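PDB 2GFI: phytase from Debaryomyces castellii, which catalyses the removal of phosphate from inositol hexakisphosphate (phytate) as a 3-phytase of the histidine acid phosphatase family. Local coordinates for residues S307-N311 and V419-V423; H340-L346 and R389-N393; D333-E337 and Y363-T369; G210-Y214 and M301-I305; E62-L66 and S313-L317. Numbering follows the deposited sequence.

How the interactions relate
Starting from the N terminus, strand segment 62-66 waits almost 250 residues for helix segment 313-317, so interaction 5 closes the longest loop. Interaction 4 nests inside it, joining 210-214 to the start of helix 302-318 at 301-305. The next part of that helix opens interaction 1, which crosses interaction 5 and closes at 419-423. Within the loop of interaction 1 lie interaction 3 (333-337 with 363-369) and interaction 2 (340-346 with 389-393), which cross each other and share helix 333-343. Helix 302-318 thus joins the loop 210-214, helix 412-423 and the central sheet, while helix 333-343 links the predicted active site to the sheet.

Interaction 1 of 5, residues S307-N311 and V419-V423; sequences STLLN and VAERV. With NAG (2-acetamido-2-deoxy-beta-D-glucopyranose), chain C.
Leu310 overlaps Val419 and Val423 in a pairing of two nearly antiparallel helical segments, 307-311 of helix 302-318 and 419-423 of helix 412-423. The short axes of these segments approach to 10.2 Å with a signed crossing angle of -161°, and the register sets Ser307 opposite Val423 (CA-CA 5.6 Å) and Leu310 opposite Val419 (CA-CA 7.2 Å). Leu310 adopts t,p, bringing its CG to 3.9 Å from Val419 CG1 and its CD2 to 3.9 Å from Val423 CG1; Leu310 CD2 also rests 3.7 Å from Arg422 CB. The guanidinium of Arg422 is used elsewhere, donating from NE to the carbonyl of Ala342. Val423, with chi1 m, places CG1 3.5 Å from Ser307 OG, itself hydrogen-bonded to Arg303 O, and 3.3 Å from Asn311 OD1. The principle illustrated is an apolar helix seam finished at its edge by an N-linked glycan: Val423 CG2 lies 3.8 Å from C1 of the sugar, and Asn311 ND2 is bonded to that same C1 at 1.5 Å.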
# COMPACT_ATOMS: atom_id res chain seq x y z
N SER A 307 2.11 39.00 -9.18
CA SER A 307 0.85 39.55 -9.69
C SER A 307 0.81 39.66 -11.19
O SER A 307 -0.27 39.80 -11.76
CB SER A 307 0.58 40.94 -9.10
OG SER A 307 0.37 40.86 -7.71
N THR A 308 1.97 39.60 -11.83
CA THR A 308 2.01 39.67 -13.28
C THR A 308 1.35 38.45 -13.86
O THR A 308 0.44 38.58 -14.72
CB THR A 308 3.45 39.89 -13.85
OG1 THR A 308 4.31 38.83 -13.44
CG2 THR A 308 4.08 41.13 -13.25
N LEU A 309 1.77 37.26 -13.40
CA LEU A 309 1.12 36.01 -13.83
C LEU A 309 -0.27 35.85 -13.27
O LEU A 309 -1.09 35.25 -13.90
CB LEU A 309 1.97 34.75 -13.53
CG LEU A 309 3.26 34.59 -14.34
CD1 LEU A 309 4.06 33.37 -13.88
CD2 LEU A 309 3.01 34.57 -15.86
N LEU A 310 -0.54 36.39 -12.08
CA LEU A 310 -1.89 36.30 -11.52
C LEU A 310 -2.89 37.08 -12.38
O LEU A 310 -3.96 36.56 -12.70
CB LEU A 310 -1.93 36.76 -10.07
CG LEU A 310 -3.25 36.54 -9.33
CD1 LEU A 310 -3.53 35.08 -9.26
CD2 LEU A 310 -3.21 37.19 -7.95
N ASN A 311 -2.50 38.31 -12.78
CA ASN A 311 -3.28 39.16 -13.72
C ASN A 311 -3.52 38.51 -15.07
O ASN A 311 -4.66 38.48 -15.56
CB ASN A 311 -2.57 40.48 -13.96
CG ASN A 311 -2.80 41.50 -12.86
OD1 ASN A 311 -3.66 41.30 -11.99
ND2 ASN A 311 -2.04 42.61 -12.90
N VAL A 419 -8.64 38.39 -6.98
CA VAL A 419 -7.44 38.81 -7.71
C VAL A 419 -7.18 40.32 -7.53
O VAL A 419 -6.06 40.72 -7.16
CB VAL A 419 -7.48 38.40 -9.18
CG1 VAL A 419 -6.25 38.95 -9.90
CG2 VAL A 419 -7.49 36.90 -9.28
N ALA A 420 -8.22 41.14 -7.74
CA ALA A 420 -8.09 42.59 -7.55
C ALA A 420 -7.52 42.94 -6.17
O ALA A 420 -6.64 43.77 -6.07
CB ALA A 420 -9.43 43.31 -7.81
N GLU A 421 -8.02 42.27 -5.12
CA GLU A 421 -7.51 42.43 -3.75
C GLU A 421 -6.04 42.05 -3.63
O GLU A 421 -5.26 42.74 -2.92
CB GLU A 421 -8.31 41.56 -2.78
CG GLU A 421 -9.64 42.13 -2.30
CD GLU A 421 -10.33 41.25 -1.24
OE1 GLU A 421 -10.32 39.98 -1.39
OE2 GLU A 421 -10.87 41.84 -0.25
N ARG A 422 -5.66 40.95 -4.30
CA ARG A 422 -4.30 40.44 -4.27
C ARG A 422 -3.36 41.39 -4.98
O ARG A 422 -2.26 41.64 -4.51
CB ARG A 422 -4.21 39.04 -4.91
CG ARG A 422 -4.90 37.90 -4.14
CD ARG A 422 -4.46 37.79 -2.71
NE ARG A 422 -3.07 37.43 -2.63
CZ ARG A 422 -2.36 37.40 -1.50
NH1 ARG A 422 -2.94 37.74 -0.36
NH2 ARG A 422 -1.07 37.06 -1.51
N VAL A 423 -3.78 41.93 -6.12
CA VAL A 423 -2.89 42.75 -6.94
C VAL A 423 -3.00 44.24 -6.65
O VAL A 423 -2.24 45.04 -7.20
CB VAL A 423 -3.08 42.47 -8.44
CG1 VAL A 423 -2.98 40.96 -8.73
CG2 VAL A 423 -4.42 43.08 -8.97
C1 NAG C . -2.51 43.77 -12.16
C2 NAG C . -1.33 44.76 -12.15
C3 NAG C . -1.72 46.16 -11.63
C4 NAG C . -2.97 46.69 -12.35
C5 NAG C . -4.05 45.60 -12.19
C6 NAG C . -5.38 45.93 -12.83
C7 NAG C . 0.93 43.73 -11.97
C8 NAG C . 2.13 43.66 -11.06
N2 NAG C . -0.19 44.22 -11.40
O3 NAG C . -0.63 47.02 -11.77
O4 NAG C . -3.41 48.00 -11.95
O5 NAG C . -3.62 44.38 -12.79
O6 NAG C . -6.16 44.77 -12.70
O7 NAG C . 1.04 43.35 -13.15

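Interaction 2 of 5, residues H340-L346 and R389-N393; sequences HSAIGIL and RYVIN
Helix 333-343 ends where Gly344 turns to positive phi (74°, psi 21°), its N still bonded to His340 O at 2.8 Å, and the chain continues as loop through Ile345 and Leu346. Facing it, 389-392 is extended strand, with Ile345 nearest Tyr390 (CA-CA 8.6 Å) and Leu346 nearest Ile392 (CA-CA 9.4 Å). Strand alternation sends Tyr390 and Ile392 toward 340-346 and Val391 away. Ile343, m,t, lays CG2 over the Tyr390 ring face in a CH-pi contact, 3.8 Å from the ring centroid and 3.4 Å from Tyr390 CZ. This is alpha/beta packing, in which the end of helix 333-343 covers one face of the sheet containing strand 385-392. Ile345, chi1 p and chi2 t, inserts CD1 3.5 Å from Tyr390 CB and 4.0 Å from Ile392 CG1. Ile392, m,m, is flanked by Leu346 CD1, 3.9 Å from its CG2, and by the ring edge of His340, whose CE1 is 3.5 Å from Ile392 CD1. His340 NE2 is hydrogen-bonded to Thr375, Tyr390 OH to Tyr415.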
# COMPACT_ATOMS: atom_id res chain seq x y z
N HIS A 340 2.71 32.25 -6.44
CA HIS A 340 1.91 31.91 -5.24
C HIS A 340 1.91 32.95 -4.16
O HIS A 340 0.95 33.07 -3.40
CB HIS A 340 2.33 30.55 -4.65
CG HIS A 340 1.68 29.39 -5.34
ND1 HIS A 340 0.49 28.83 -4.89
CD2 HIS A 340 2.01 28.74 -6.47
CE1 HIS A 340 0.14 27.86 -5.71
NE2 HIS A 340 1.03 27.79 -6.68
N SER A 341 2.98 33.74 -4.10
CA SER A 341 2.98 34.91 -3.22
C SER A 341 1.79 35.82 -3.57
O SER A 341 1.13 36.38 -2.69
CB SER A 341 4.28 35.68 -3.37
OG SER A 341 4.45 36.54 -2.28
N ALA A 342 1.50 35.96 -4.87
CA ALA A 342 0.35 36.73 -5.25
C ALA A 342 -0.94 35.92 -5.22
O ALA A 342 -1.96 36.47 -4.83
CB ALA A 342 0.56 37.41 -6.59
N ILE A 343 -0.93 34.65 -5.64
CA ILE A 343 -2.14 33.79 -5.54
C ILE A 343 -2.67 33.78 -4.12
O ILE A 343 -3.88 33.92 -3.90
CB ILE A 343 -1.91 32.33 -6.00
CG1 ILE A 343 -1.51 32.27 -7.49
CG2 ILE A 343 -3.18 31.49 -5.77
CD1 ILE A 343 -0.79 30.98 -7.91
N GLY A 344 -1.79 33.61 -3.15
CA GLY A 344 -2.19 33.77 -1.77
C GLY A 344 -3.01 32.65 -1.17
O GLY A 344 -3.65 32.84 -0.15
N ILE A 345 -2.98 31.46 -1.73
CA ILE A 345 -3.71 30.34 -1.13
C ILE A 345 -2.86 29.43 -0.24
O ILE A 345 -3.38 28.65 0.57
CB ILE A 345 -4.42 29.53 -2.24
CG1 ILE A 345 -3.40 29.03 -3.25
CG2 ILE A 345 -5.46 30.42 -2.89
CD1 ILE A 345 -3.97 28.03 -4.23
N LEU A 346 -1.55 29.50 -0.39
CA LEU A 346 -0.67 28.67 0.43
C LEU A 346 0.32 29.54 1.22
O LEU A 346 1.39 29.09 1.63
CB LEU A 346 0.01 27.60 -0.41
CG LEU A 346 -0.94 26.48 -0.84
CD1 LEU A 346 -0.29 25.63 -1.91
CD2 LEU A 346 -1.36 25.61 0.36
N ARG A 389 -10.95 27.11 -9.61
CA ARG A 389 -10.28 26.62 -8.41
C ARG A 389 -8.85 26.21 -8.75
O ARG A 389 -8.52 25.98 -9.91
CB ARG A 389 -11.04 25.46 -7.75
CG ARG A 389 -10.97 24.17 -8.51
CD ARG A 389 -11.59 23.02 -7.77
NE ARG A 389 -11.57 21.83 -8.58
CZ ARG A 389 -12.16 20.70 -8.24
NH1 ARG A 389 -12.84 20.64 -7.08
NH2 ARG A 389 -12.09 19.64 -9.05
N TYR A 390 -8.04 26.12 -7.70
CA TYR A 390 -6.65 25.72 -7.81
C TYR A 390 -6.42 24.27 -7.42
O TYR A 390 -6.94 23.81 -6.41
CB TYR A 390 -5.83 26.59 -6.88
CG TYR A 390 -5.56 27.94 -7.44
CD1 TYR A 390 -4.39 28.18 -8.17
CD2 TYR A 390 -6.46 29.00 -7.24
CE1 TYR A 390 -4.12 29.43 -8.68
CE2 TYR A 390 -6.20 30.27 -7.76
CZ TYR A 390 -5.04 30.47 -8.48
OH TYR A 390 -4.77 31.71 -8.99
N VAL A 391 -5.61 23.56 -8.21
CA VAL A 391 -5.15 22.23 -7.88
C VAL A 391 -3.62 22.34 -7.88
O VAL A 391 -2.98 22.48 -8.95
CB VAL A 391 -5.67 21.16 -8.89
CG1 VAL A 391 -5.55 19.77 -8.32
CG2 VAL A 391 -7.15 21.42 -9.27
N ILE A 392 -3.02 22.31 -6.68
CA ILE A 392 -1.59 22.45 -6.52
C ILE A 392 -1.07 21.06 -6.20
O ILE A 392 -1.48 20.42 -5.22
CB ILE A 392 -1.30 23.36 -5.36
CG1 ILE A 392 -2.15 24.64 -5.42
CG2 ILE A 392 0.24 23.59 -5.22
CD1 ILE A 392 -2.08 25.36 -6.79
N ASN A 393 -0.19 20.57 -7.06
CA ASN A 393 0.39 19.24 -6.88
C ASN A 393 -0.66 18.21 -6.50
O ASN A 393 -0.51 17.47 -5.52
CB ASN A 393 1.51 19.33 -5.91
CG ASN A 393 2.48 20.34 -6.33
OD1 ASN A 393 2.85 21.24 -5.58
ND2 ASN A 393 2.87 20.25 -7.58

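Interaction 3 of 5, residues D333-E337 and Y363-T369; sequences DTDIE and YSHVGIT
Tyr363, in loop with chi1 t, opens the segment facing the first turn of helix 333-343: its OH donates to Glu337 OE1 in a very short 2.4 Å hydrogen bond, although the position of that oxygen is less certain. A water donates both to Tyr363 OH (2.9 Å) and to Glu337 O (2.6 Å). Ser364 is the N-cap of the short, weakly bonded helix 365-368, its OG accepting weakly from Gly367 N at 3.4 Å. His365, chi1 t, turns its ring edge toward Asp333, NE2 lying 4.3 Å from Asp333 OD2; His365 NE2 shares a second water (3.3 Å) with Glu337 OE2 (2.4 Å). Ile368 CG2 grazes Ile336 CG2 at 4.4 Å. Thr369, chi1 p, packs CG2 3.8 Å from Ile336 CG2 and OG1 3.3 Å from Asp333 CB, the CA atoms of Asp333 and Thr369 approaching to 5.3 Å. Asp333 forms a salt bridge to Arg69 and neighbours His70, the predicted nucleophile. With His332 it forms the His-Asp motif of histidine acid phosphatases, whose aspartate is the probable proton donor.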
# COMPACT_ATOMS: atom_id res chain seq x y z
N ASP A 333 10.78 26.77 -9.93
CA ASP A 333 10.11 26.80 -8.65
C ASP A 333 9.95 28.23 -8.16
O ASP A 333 8.88 28.62 -7.65
CB ASP A 333 10.84 25.93 -7.62
CG ASP A 333 12.33 26.24 -7.52
OD1 ASP A 333 12.89 27.06 -8.29
OD2 ASP A 333 13.05 25.67 -6.68
N THR A 334 11.00 29.02 -8.35
CA THR A 334 11.06 30.38 -7.86
C THR A 334 9.95 31.21 -8.45
O THR A 334 9.35 32.00 -7.76
CB THR A 334 12.44 31.00 -8.14
OG1 THR A 334 13.43 30.30 -7.38
CG2 THR A 334 12.51 32.40 -7.54
N ASP A 335 9.62 30.97 -9.71
CA ASP A 335 8.64 31.78 -10.38
C ASP A 335 7.27 31.39 -9.95
O ASP A 335 6.39 32.26 -9.77
CB ASP A 335 8.82 31.61 -11.86
CG ASP A 335 10.19 32.01 -12.28
OD1 ASP A 335 10.45 33.23 -12.16
OD2 ASP A 335 11.08 31.19 -12.66
N ILE A 336 7.11 30.09 -9.73
CA ILE A 336 5.86 29.56 -9.23
C ILE A 336 5.67 29.96 -7.79
O ILE A 336 4.54 30.18 -7.38
CB ILE A 336 5.82 28.04 -9.40
CG1 ILE A 336 5.87 27.71 -10.90
CG2 ILE A 336 4.55 27.47 -8.76
CD1 ILE A 336 5.99 26.22 -11.21
N GLU A 337 6.75 30.04 -7.01
CA GLU A 337 6.64 30.48 -5.61
C GLU A 337 6.21 31.91 -5.54
O GLU A 337 5.33 32.25 -4.78
CB GLU A 337 7.93 30.36 -4.82
CG GLU A 337 8.00 29.09 -4.05
CD GLU A 337 9.12 29.09 -3.06
OE1 GLU A 337 8.83 28.89 -1.85
OE2 GLU A 337 10.27 29.24 -3.53
N TYR A 363 4.49 27.74 6.11
CA TYR A 363 4.69 27.86 4.70
C TYR A 363 5.46 26.65 4.24
O TYR A 363 6.57 26.43 4.66
CB TYR A 363 5.50 29.10 4.39
CG TYR A 363 5.79 29.23 2.93
CD1 TYR A 363 4.79 29.64 2.04
CD2 TYR A 363 7.05 28.93 2.43
CE1 TYR A 363 5.05 29.76 0.69
CE2 TYR A 363 7.32 29.05 1.07
CZ TYR A 363 6.33 29.46 0.21
OH TYR A 363 6.62 29.57 -1.13
N SER A 364 4.86 25.84 3.38
CA SER A 364 5.50 24.59 3.02
C SER A 364 6.01 24.71 1.60
O SER A 364 5.25 24.63 0.61
CB SER A 364 4.53 23.42 3.20
OG SER A 364 5.13 22.21 2.76
N HIS A 365 7.30 24.93 1.48
CA HIS A 365 7.84 25.13 0.15
C HIS A 365 7.55 23.94 -0.80
O HIS A 365 7.08 24.13 -1.93
CB HIS A 365 9.32 25.38 0.24
CG HIS A 365 9.96 25.45 -1.09
ND1 HIS A 365 10.61 24.38 -1.65
CD2 HIS A 365 10.01 26.44 -2.01
CE1 HIS A 365 11.08 24.72 -2.83
NE2 HIS A 365 10.73 25.97 -3.07
N VAL A 366 7.81 22.72 -0.32
CA VAL A 366 7.61 21.48 -1.10
C VAL A 366 6.12 21.19 -1.42
O VAL A 366 5.82 20.45 -2.35
CB VAL A 366 8.27 20.29 -0.38
CG1 VAL A 366 7.53 19.95 0.90
CG2 VAL A 366 8.38 19.09 -1.30
N GLY A 367 5.20 21.76 -0.64
CA GLY A 367 3.77 21.64 -0.91
C GLY A 367 3.43 22.44 -2.18
O GLY A 367 2.42 22.18 -2.84
N ILE A 368 4.31 23.39 -2.52
CA ILE A 368 4.06 24.28 -3.65
C ILE A 368 4.92 23.88 -4.82
O ILE A 368 4.39 23.65 -5.92
CB ILE A 368 4.30 25.78 -3.31
CG1 ILE A 368 3.52 26.26 -2.06
CG2 ILE A 368 3.92 26.67 -4.52
CD1 ILE A 368 3.73 27.83 -1.75
N THR A 369 6.24 23.77 -4.61
CA THR A 369 7.15 23.47 -5.70
C THR A 369 8.09 22.29 -5.45
O THR A 369 9.30 22.48 -5.28
CB THR A 369 7.99 24.71 -6.14
OG1 THR A 369 8.86 25.11 -5.07
CG2 THR A 369 7.10 25.95 -6.41
O HOH W 1 4.82 31.52 -2.31
O HOH W 2 11.76 28.27 -5.20

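Interaction 4 of 5, residues G210-Y214 and M301-I305; sequences GCFNY and MTRVI
Tyr214 takes chi1 t and chi2 60°, which turns one face of its ring to Ile305: in a CH-pi contact, Ile305 CD1 stands 3.9 Å from the ring centroid and 3.5 Å from Tyr214 CG. Ile305 is m,t. Met301, coiled as m,m,m, touches the edge of the same ring, CB to Tyr214 CD1 at 3.7 Å, and curls its end back so that CE reaches 3.5 Å from Cys211 SG. Met301 CG also lies 3.6 Å from Asn213 O. Thr302, chi1 p, adds CG2 at 3.8 Å from Tyr214 CE1. The loop between strand 189-194 and helix 220-223 packs here, through its irregular segment 210-214, on the N-terminal part of helix 302-318, with CA-CA 5.5 Å for Tyr214-Met301 and 7.2 Å for Cys211-Ile305. A disulfide holds it: Cys211, chi1 t, is bonded to Cys432 of helix 428-432, so three chain regions converge. Cys211 CB completes the apolar patch 3.8 Å from Ile305 CD1, while Tyr214 OH is hydrogen-bonded to the carbonyl of Ser294.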
# COMPACT_ATOMS: atom_id res chain seq x y z
N GLY A 210 13.38 40.57 -14.64
CA GLY A 210 13.28 41.97 -14.98
C GLY A 210 12.92 42.86 -13.80
O GLY A 210 12.74 44.05 -13.97
N CYS A 211 12.79 42.29 -12.61
CA CYS A 211 12.50 43.14 -11.47
C CYS A 211 13.78 43.54 -10.79
O CYS A 211 14.37 42.74 -10.07
CB CYS A 211 11.56 42.46 -10.48
SG CYS A 211 11.27 43.56 -9.08
N PHE A 212 14.20 44.80 -10.99
CA PHE A 212 15.51 45.26 -10.53
C PHE A 212 15.56 45.54 -9.05
O PHE A 212 16.60 45.36 -8.44
CB PHE A 212 16.01 46.47 -11.37
CG PHE A 212 16.11 46.15 -12.85
CD1 PHE A 212 16.76 44.98 -13.28
CD2 PHE A 212 15.53 46.97 -13.81
CE1 PHE A 212 16.83 44.65 -14.61
CE2 PHE A 212 15.61 46.65 -15.17
CZ PHE A 212 16.26 45.49 -15.57
N ASN A 213 14.44 45.96 -8.47
CA ASN A 213 14.37 46.22 -7.02
C ASN A 213 14.12 45.01 -6.15
O ASN A 213 14.09 45.11 -4.93
CB ASN A 213 13.34 47.32 -6.73
CG ASN A 213 13.66 48.60 -7.47
OD1 ASN A 213 14.82 48.86 -7.81
ND2 ASN A 213 12.64 49.41 -7.75
N TYR A 214 13.96 43.85 -6.78
CA TYR A 214 13.74 42.62 -6.07
C TYR A 214 15.08 42.08 -5.61
O TYR A 214 15.96 41.80 -6.41
CB TYR A 214 12.99 41.61 -6.94
CG TYR A 214 12.98 40.19 -6.40
CD1 TYR A 214 12.43 39.90 -5.15
CD2 TYR A 214 13.52 39.14 -7.16
CE1 TYR A 214 12.43 38.57 -4.65
CE2 TYR A 214 13.52 37.82 -6.68
CZ TYR A 214 12.98 37.55 -5.43
OH TYR A 214 12.97 36.27 -4.95
N MET A 301 8.85 42.29 -2.33
CA MET A 301 8.79 42.48 -3.77
C MET A 301 8.04 41.41 -4.53
O MET A 301 7.68 41.62 -5.68
CB MET A 301 10.19 42.68 -4.37
CG MET A 301 10.75 44.08 -4.14
SD MET A 301 9.61 45.40 -4.69
CE MET A 301 9.67 45.12 -6.45
N THR A 302 7.76 40.28 -3.89
CA THR A 302 7.21 39.12 -4.62
C THR A 302 5.75 39.26 -4.98
O THR A 302 5.31 38.72 -5.99
CB THR A 302 7.42 37.82 -3.84
OG1 THR A 302 6.74 37.92 -2.57
CG2 THR A 302 8.91 37.60 -3.54
N ARG A 303 4.99 39.98 -4.16
CA ARG A 303 3.63 40.18 -4.53
C ARG A 303 3.51 40.94 -5.85
O ARG A 303 2.68 40.55 -6.69
CB ARG A 303 2.79 40.87 -3.50
CG ARG A 303 1.37 40.82 -4.00
CD ARG A 303 0.34 41.19 -3.07
NE ARG A 303 0.47 40.57 -1.77
CZ ARG A 303 -0.56 40.45 -0.93
NH1 ARG A 303 -1.77 40.88 -1.32
NH2 ARG A 303 -0.39 39.91 0.28
N VAL A 304 4.33 41.99 -6.03
CA VAL A 304 4.27 42.74 -7.31
C VAL A 304 4.68 41.86 -8.48
O VAL A 304 4.01 41.85 -9.50
CB VAL A 304 5.06 44.09 -7.33
CG1 VAL A 304 6.56 43.87 -7.18
CG2 VAL A 304 4.81 44.81 -8.66
N ILE A 305 5.78 41.12 -8.31
CA ILE A 305 6.26 40.19 -9.34
C ILE A 305 5.24 39.07 -9.61
O ILE A 305 4.88 38.84 -10.74
CB ILE A 305 7.62 39.57 -8.97
CG1 ILE A 305 8.69 40.64 -8.81
CG2 ILE A 305 8.05 38.57 -10.05
CD1 ILE A 305 9.91 40.13 -8.03

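Interaction 5 of 5, residues E62-L66 and S313-L317; sequences EQVQL and SLELL
The contact belongs to the alpha/beta core of the histidine phosphatase fold, where helix 302-318 lies on the central sheet against strand 59-69, the strand that runs up to the predicted nucleophile His70. Segments 62-66 (extended) and 313-317 (helical) run nearly antiparallel, their N-to-C directions 163° apart (signed crossing angle 163°) and their short axes approaching to 9.8 Å. The register pairs Gln65 with Ser313 (CA-CA 7.6 Å) and Gln63 with Leu317 (CA-CA 7.2 Å). Because strand side chains alternate, Gln63 and Gln65 both point toward the helix, whereas Val64 faces away onto helix 133-148. At the start of the segment, Glu62 and Gln63 both face Lys379 in a classic beta bulge. Gln63, t,t, is extended and covers the backbone turn at Leu316 and Leu317. A buried interface that might be expected to be purely apolar is here joined by an amide. Gln65, m,t with chi3 near -5°, brings NE2 up against the helix, 3.3 Å from Leu316 CB and 3.4 Å from Leu317 CG. Ser313 OG, chi1 151°, donates to Gln65 OE1 at 2.7 Å. Gln65 NE2 in turn donates to Ser313 O at 2.8 Å, almost linearly (173°), and that carbonyl oxygen also accepts the helical bond from Leu317 N at 3.0 Å.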
# COMPACT_ATOMS: atom_id res chain seq x y z
N GLU A 62 -14.38 24.45 -18.68
CA GLU A 62 -14.30 25.58 -19.61
C GLU A 62 -12.88 25.93 -19.96
O GLU A 62 -12.61 26.27 -21.11
CB GLU A 62 -14.99 26.80 -19.03
CG GLU A 62 -16.50 26.67 -18.97
CD GLU A 62 -17.10 27.89 -18.32
OE1 GLU A 62 -16.75 28.17 -17.17
OE2 GLU A 62 -17.90 28.59 -18.97
N GLN A 63 -11.97 25.82 -19.00
CA GLN A 63 -10.57 26.21 -19.20
C GLN A 63 -9.66 25.56 -18.15
O GLN A 63 -10.09 25.26 -17.03
CB GLN A 63 -10.46 27.73 -19.14
CG GLN A 63 -9.12 28.33 -19.56
CD GLN A 63 -9.09 29.81 -19.33
OE1 GLN A 63 -10.09 30.51 -19.62
NE2 GLN A 63 -8.00 30.31 -18.78
N VAL A 64 -8.41 25.33 -18.51
CA VAL A 64 -7.41 24.93 -17.54
C VAL A 64 -6.11 25.66 -17.83
O VAL A 64 -5.74 25.83 -18.99
CB VAL A 64 -7.20 23.38 -17.53
CG1 VAL A 64 -6.66 22.88 -18.90
CG2 VAL A 64 -6.37 22.93 -16.32
N GLN A 65 -5.45 26.12 -16.77
CA GLN A 65 -4.11 26.67 -16.84
C GLN A 65 -3.22 25.81 -15.97
O GLN A 65 -3.56 25.47 -14.85
CB GLN A 65 -4.08 28.13 -16.39
CG GLN A 65 -5.28 28.97 -16.91
CD GLN A 65 -5.30 30.36 -16.37
OE1 GLN A 65 -4.49 30.70 -15.54
NE2 GLN A 65 -6.24 31.19 -16.84
N LEU A 66 -2.11 25.40 -16.55
CA LEU A 66 -1.06 24.70 -15.91
C LEU A 66 0.17 25.61 -15.80
O LEU A 66 0.63 26.20 -16.80
CB LEU A 66 -0.73 23.44 -16.70
CG LEU A 66 0.55 22.74 -16.21
CD1 LEU A 66 0.40 22.24 -14.74
CD2 LEU A 66 0.94 21.60 -17.16
N SER A 313 -3.25 35.29 -15.96
CA SER A 313 -4.14 34.16 -15.71
C SER A 313 -5.61 34.58 -15.58
O SER A 313 -6.50 33.90 -16.09
CB SER A 313 -3.69 33.39 -14.45
OG SER A 313 -4.78 32.76 -13.81
N LEU A 314 -5.84 35.68 -14.87
CA LEU A 314 -7.19 36.21 -14.72
C LEU A 314 -7.75 36.74 -16.05
O LEU A 314 -8.90 36.46 -16.37
CB LEU A 314 -7.25 37.29 -13.63
CG LEU A 314 -8.63 37.95 -13.48
CD1 LEU A 314 -9.63 36.97 -12.91
CD2 LEU A 314 -8.57 39.23 -12.65
N GLU A 315 -6.93 37.46 -16.82
CA GLU A 315 -7.30 37.86 -18.18
C GLU A 315 -7.72 36.63 -18.99
O GLU A 315 -8.72 36.68 -19.70
CB GLU A 315 -6.17 38.59 -18.92
CG GLU A 315 -5.85 39.95 -18.34
CD GLU A 315 -4.80 40.70 -19.14
OE1 GLU A 315 -4.81 40.57 -20.41
OE2 GLU A 315 -3.96 41.42 -18.53
N LEU A 316 -6.98 35.54 -18.87
CA LEU A 316 -7.36 34.31 -19.57
C LEU A 316 -8.70 33.76 -19.11
O LEU A 316 -9.48 33.29 -19.93
CB LEU A 316 -6.27 33.24 -19.47
CG LEU A 316 -4.93 33.53 -20.18
CD1 LEU A 316 -3.86 32.55 -19.78
CD2 LEU A 316 -5.16 33.45 -21.67
N LEU A 317 -8.97 33.78 -17.81
CA LEU A 317 -10.22 33.18 -17.28
C LEU A 317 -11.42 34.03 -17.66
O LEU A 317 -12.53 33.52 -17.84
CB LEU A 317 -10.16 33.03 -15.76
CG LEU A 317 -9.11 32.06 -15.21
CD1 LEU A 317 -8.73 32.46 -13.79
CD2 LEU A 317 -9.58 30.61 -15.31